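Local coordinates for protein TetR family transcriptional regulator (Chloroflexus aurantiacus, PDB 3NRG) that probably binds cis-regulatory DNA through a helix-turn-helix motif and regulates transcription, as TetR family proteins generally do, at residues A82-D86 with M87-L91; D208-E211 with R212-R216. One frame throughout, in Å; residues are numbered along the deposited sequence.

Contact 1 of 2, residues A82-D86 with M87-L91; sequences ASTTD and MFAYL
Asp86 and Ala89 meet at the first turn of helix 87-104. Asp86 OD2 accepts from Ala89 N at 3.0 Å, with an N-H...O angle of 141°. The amide reaches OD2 on its anti side, somewhat out of the carboxylate plane. With CG anti to the backbone N (chi1 -172°), the Asp86 carboxylate folds back over the start of the helix. OD2 of Asp86 also lies 3.3 Å from Phe88 N and near the edge of the Phe88 ring. The other oxygen, OD1, is taken by a salt bridge to Arg215. The backbone of Asp86 is used as well: Tyr90 N donates to Asp86 O at 3.0 Å, the first bond of the helical ladder. Asp86 N in turn donates to Thr84 OG1 at 3.2 Å in a nearly straight bond (163°). The same Thr84 OG1 lies 3.4 Å from Ala89 CB, and Thr84 CG2 packs against that methyl too, at 3.7 Å. Within the helix, Met87 CE, the methyl of a selenomethionine, rests over one face of the Phe88 ring, offset toward its rim. The Tyr90 hydroxyl is hydrogen-bonded to Tyr137. Asp86 is thus a helix N-cap, preceded by an ST turn at Thr84.

Contact 2 of 2, residues D208-E211 with R212-R216; sequences DILE and RGMRR
Glu211 and Arg215 form a salt bridge one helical turn apart. Glu211 OE2 takes Arg215 NH2 at 2.8 Å through its anti lone pair. OE2 sits about 20° out of the guanidinium plane of Arg215. Arg215 NE adds a weak bond to Glu211 OE2 at 3.1 Å. The two side chains lie side by side, pointing the same way, yet their carboxylate and guanidinium planes are turned 61° apart. Arg215 bends at chi3 (-74°), which brings both NE and NH2 round to OE2. NH2 also bridges to Asp86. Along the backbone, Arg215 N donates to Glu211 O at 2.8 Å, and Arg212 N to Asp208 O at 3.0 Å. Met214 N is held by weak bonds to Leu210 O and Glu211 O, where the helix is ending. Arg212 curls back so that one face of its guanidinium lies over Asp208 O, which is 3.7 Å from the plane. Its NH1 approaches Asp208 CB, and its NH2 approaches Ile209 CG1. On the buried side, Leu210 CD2 meets the selenomethionine methyl Met214 CE at 4.0 Å, next to Leu164 of helix 157-179. Arg215 therefore offsets the charge of two carboxylates, Glu211 and Asp86, and would be expected to keep both ionised.

Overall arrangement
Contact 1 comes first along the chain, at the loop leading into helix 87-104. Contact 2 follows much later, at the C-terminal end of helix 196-214. Their centres are about 14 Å apart, on the same side of the chain's centre. The two meet directly: Asp86 OD1 bridges to Arg215 NH2 at 2.7 Å, and the Phe88 ring packs on Glu211 and Arg215. The start of one helix is therefore tied to the end of another. Leu91 and Leu210 both pack on Leu164 of helix 157-179, so the three helices share a core. This joins the first and last helices of the C-terminal, tetracyclin repressor-like part of the chain.

Contact 1 of 2, residues A82-D86 with M87-L91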
loop_
_atom_site.group_PDB
_atom_site.type_symbol
_atom_site.label_atom_id
_atom_site.label_comp_id
_atom_site.label_asym_id
_atom_site.label_seq_id
_atom_site.Cartn_x
_atom_site.Cartn_y
_atom_site.Cartn_z
ATOM N N ALA A 82 -2.264 3.268 -19.005
ATOM C CA ALA A 82 -1.357 4.176 -19.688
ATOM C C ALA A 82 -1.334 3.890 -21.187
ATOM O O ALA A 82 -1.232 2.728 -21.601
ATOM C CB ALA A 82 0.044 4.053 -19.109
ATOM N N SER A 83 -1.472 4.945 -22.001
ATOM C CA SER A 83 -1.421 4.830 -23.451
ATOM C C SER A 83 0.008 5.156 -23.903
ATOM O O SER A 83 0.271 6.258 -24.398
ATOM C CB SER A 83 -2.434 5.776 -24.094
ATOM O OG SER A 83 -2.406 5.683 -25.509
ATOM N N THR A 84 0.953 4.221 -23.641
ATOM C CA THR A 84 2.379 4.417 -23.937
ATOM C C THR A 84 3.130 3.086 -24.129
ATOM O O THR A 84 2.645 2.042 -23.717
ATOM C CB THR A 84 3.034 5.267 -22.825
ATOM O OG1 THR A 84 4.361 5.604 -23.220
ATOM C CG2 THR A 84 3.043 4.555 -21.457
ATOM N N THR A 85 4.333 3.145 -24.721
ATOM C CA THR A 85 5.219 1.980 -24.884
ATOM C C THR A 85 6.545 2.254 -24.153
ATOM O O THR A 85 7.419 1.387 -24.102
ATOM C CB THR A 85 5.452 1.667 -26.384
ATOM O OG1 THR A 85 6.128 2.768 -27.005
ATOM C CG2 THR A 85 4.157 1.348 -27.126
ATOM N N ASP A 86 6.687 3.475 -23.601
ATOM C CA ASP A 86 7.882 3.916 -22.891
ATOM C C ASP A 86 7.845 3.445 -21.444
ATOM O O ASP A 86 6.822 3.611 -20.770
ATOM C CB ASP A 86 7.989 5.447 -22.950
ATOM C CG ASP A 86 9.282 5.998 -22.401
ATOM O OD1 ASP A 86 10.319 5.850 -23.075
ATOM O OD2 ASP A 86 9.243 6.653 -21.336
HETATM N N MSE A 87 8.962 2.861 -20.959
HETATM C CA MSE A 87 9.067 2.345 -19.593
HETATM C C MSE A 87 8.905 3.451 -18.547
HETATM O O MSE A 87 8.238 3.240 -17.532
HETATM C CB MSE A 87 10.400 1.608 -19.391
HETATM C CG MSE A 87 10.427 0.746 -18.127
HETATM SE SE MSE A 87 12.188 0.119 -17.721
HETATM C CE MSE A 87 12.849 1.637 -16.842
ATOM N N PHE A 88 9.515 4.626 -18.791
ATOM C CA PHE A 88 9.445 5.745 -17.851
ATOM C C PHE A 88 8.079 6.416 -17.824
ATOM O O PHE A 88 7.622 6.823 -16.756
ATOM C CB PHE A 88 10.580 6.741 -18.096
ATOM C CG PHE A 88 11.931 6.128 -17.819
ATOM C CD1 PHE A 88 12.347 5.883 -16.511
ATOM C CD2 PHE A 88 12.749 5.706 -18.860
ATOM C CE1 PHE A 88 13.565 5.251 -16.256
ATOM C CE2 PHE A 88 13.979 5.099 -18.601
ATOM C CZ PHE A 88 14.383 4.884 -17.301
ATOM N N ALA A 89 7.380 6.439 -18.972
ATOM C CA ALA A 89 6.019 6.961 -19.040
ATOM C C ALA A 89 5.076 6.011 -18.293
ATOM O O ALA A 89 4.152 6.469 -17.612
ATOM C CB ALA A 89 5.586 7.108 -20.483
ATOM N N TYR A 90 5.365 4.688 -18.351
ATOM C CA TYR A 90 4.610 3.678 -17.615
ATOM C C TYR A 90 4.888 3.775 -16.116
ATOM O O TYR A 90 3.956 3.682 -15.319
ATOM C CB TYR A 90 4.925 2.259 -18.137
ATOM C CG TYR A 90 4.376 1.156 -17.253
ATOM C CD1 TYR A 90 3.008 0.912 -17.178
ATOM C CD2 TYR A 90 5.223 0.371 -16.476
ATOM C CE1 TYR A 90 2.494 -0.068 -16.331
ATOM C CE2 TYR A 90 4.721 -0.620 -15.635
ATOM C CZ TYR A 90 3.356 -0.840 -15.573
ATOM O OH TYR A 90 2.862 -1.812 -14.750
ATOM N N LEU A 91 6.171 3.963 -15.730
ATOM C CA LEU A 91 6.570 4.092 -14.328
ATOM C C LEU A 91 5.913 5.293 -13.656
ATOM O O LEU A 91 5.532 5.203 -12.489
ATOM C CB LEU A 91 8.100 4.159 -14.188
ATOM C CG LEU A 91 8.860 2.825 -14.345
ATOM C CD1 LEU A 91 10.338 3.057 -14.410
ATOM C CD2 LEU A 91 8.540 1.867 -13.209
#

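Contact 2 of 2, residues D208-E211 with R212-R216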
loop_
_atom_site.group_PDB
_atom_site.type_symbol
_atom_site.label_atom_id
_atom_site.label_comp_id
_atom_site.label_asym_id
_atom_site.label_seq_id
_atom_site.Cartn_x
_atom_site.Cartn_y
_atom_site.Cartn_z
ATOM N N ASP A 208 12.005 11.996 -13.907
ATOM C CA ASP A 208 13.075 12.650 -14.681
ATOM C C ASP A 208 14.458 12.247 -14.169
ATOM O O ASP A 208 15.349 11.970 -14.973
ATOM C CB ASP A 208 12.922 14.187 -14.650
ATOM C CG ASP A 208 11.726 14.730 -15.417
ATOM O OD1 ASP A 208 11.062 13.940 -16.122
ATOM O OD2 ASP A 208 11.457 15.949 -15.311
ATOM N N ILE A 209 14.633 12.194 -12.829
ATOM C CA ILE A 209 15.897 11.795 -12.205
ATOM C C ILE A 209 16.226 10.333 -12.554
ATOM O O ILE A 209 17.340 10.045 -13.007
ATOM C CB ILE A 209 15.876 12.057 -10.664
ATOM C CG1 ILE A 209 15.753 13.576 -10.363
ATOM C CG2 ILE A 209 17.129 11.443 -9.965
ATOM C CD1 ILE A 209 15.216 13.918 -8.941
ATOM N N LEU A 210 15.231 9.427 -12.415
ATOM C CA LEU A 210 15.404 8.002 -12.719
ATOM C C LEU A 210 15.638 7.765 -14.214
ATOM O O LEU A 210 16.446 6.906 -14.583
ATOM C CB LEU A 210 14.191 7.192 -12.230
ATOM C CG LEU A 210 13.901 7.238 -10.711
ATOM C CD1 LEU A 210 12.522 6.713 -10.411
ATOM C CD2 LEU A 210 14.949 6.470 -9.917
ATOM N N GLU A 211 14.963 8.563 -15.076
ATOM C CA GLU A 211 15.104 8.473 -16.529
ATOM C C GLU A 211 16.519 8.860 -16.975
ATOM O O GLU A 211 17.161 8.092 -17.693
ATOM C CB GLU A 211 14.047 9.341 -17.229
ATOM C CG GLU A 211 14.011 9.169 -18.739
ATOM C CD GLU A 211 13.024 10.065 -19.457
ATOM O OE1 GLU A 211 12.754 11.182 -18.959
ATOM O OE2 GLU A 211 12.563 9.672 -20.552
ATOM N N ARG A 212 17.024 10.029 -16.517
ATOM C CA ARG A 212 18.377 10.487 -16.865
ATOM C C ARG A 212 19.445 9.526 -16.333
ATOM O O ARG A 212 20.470 9.315 -16.984
ATOM C CB ARG A 212 18.638 11.908 -16.340
ATOM C CG ARG A 212 17.834 12.995 -17.037
ATOM C CD ARG A 212 18.316 14.385 -16.650
ATOM N NE ARG A 212 18.146 14.654 -15.219
ATOM C CZ ARG A 212 17.104 15.300 -14.702
ATOM N NH1 ARG A 212 16.141 15.760 -15.493
ATOM N NH2 ARG A 212 17.022 15.499 -13.393
ATOM N N GLY A 213 19.187 8.950 -15.165
ATOM C CA GLY A 213 20.117 8.034 -14.520
ATOM C C GLY A 213 20.195 6.652 -15.139
ATOM O O GLY A 213 21.233 5.993 -15.039
HETATM N N MSE A 214 19.097 6.190 -15.779
HETATM C CA MSE A 214 19.027 4.817 -16.313
HETATM C C MSE A 214 18.969 4.712 -17.836
HETATM O O MSE A 214 19.453 3.718 -18.386
HETATM C CB MSE A 214 17.853 4.050 -15.692
HETATM C CG MSE A 214 17.961 3.904 -14.207
HETATM SE SE MSE A 214 16.455 2.980 -13.460
HETATM C CE MSE A 214 16.809 3.350 -11.599
ATOM N N ARG A 215 18.296 5.670 -18.516
ATOM C CA ARG A 215 18.146 5.609 -19.977
ATOM C C ARG A 215 19.478 5.790 -20.701
ATOM O O ARG A 215 20.325 6.562 -20.250
ATOM C CB ARG A 215 17.113 6.631 -20.479
ATOM C CG ARG A 215 16.628 6.342 -21.899
ATOM C CD ARG A 215 15.865 7.500 -22.500
ATOM N NE ARG A 215 14.528 7.634 -21.926
ATOM C CZ ARG A 215 13.458 6.980 -22.368
ATOM N NH1 ARG A 215 13.569 6.113 -23.371
ATOM N NH2 ARG A 215 12.275 7.175 -21.805
ATOM N N ARG A 216 19.652 5.062 -21.835
ATOM C CA ARG A 216 20.852 5.083 -22.686
ATOM C C ARG A 216 21.102 6.483 -23.248
ATOM O O ARG A 216 20.151 7.180 -23.622
ATOM C CB ARG A 216 20.695 4.073 -23.841
ATOM C CG ARG A 216 22.009 3.571 -24.421
ATOM C CD ARG A 216 21.777 2.824 -25.718
ATOM N NE ARG A 216 22.933 2.013 -26.103
ATOM C CZ ARG A 216 23.006 0.696 -25.930
ATOM N NH1 ARG A 216 21.987 0.031 -25.397
ATOM N NH2 ARG A 216 24.090 0.031 -26.306
#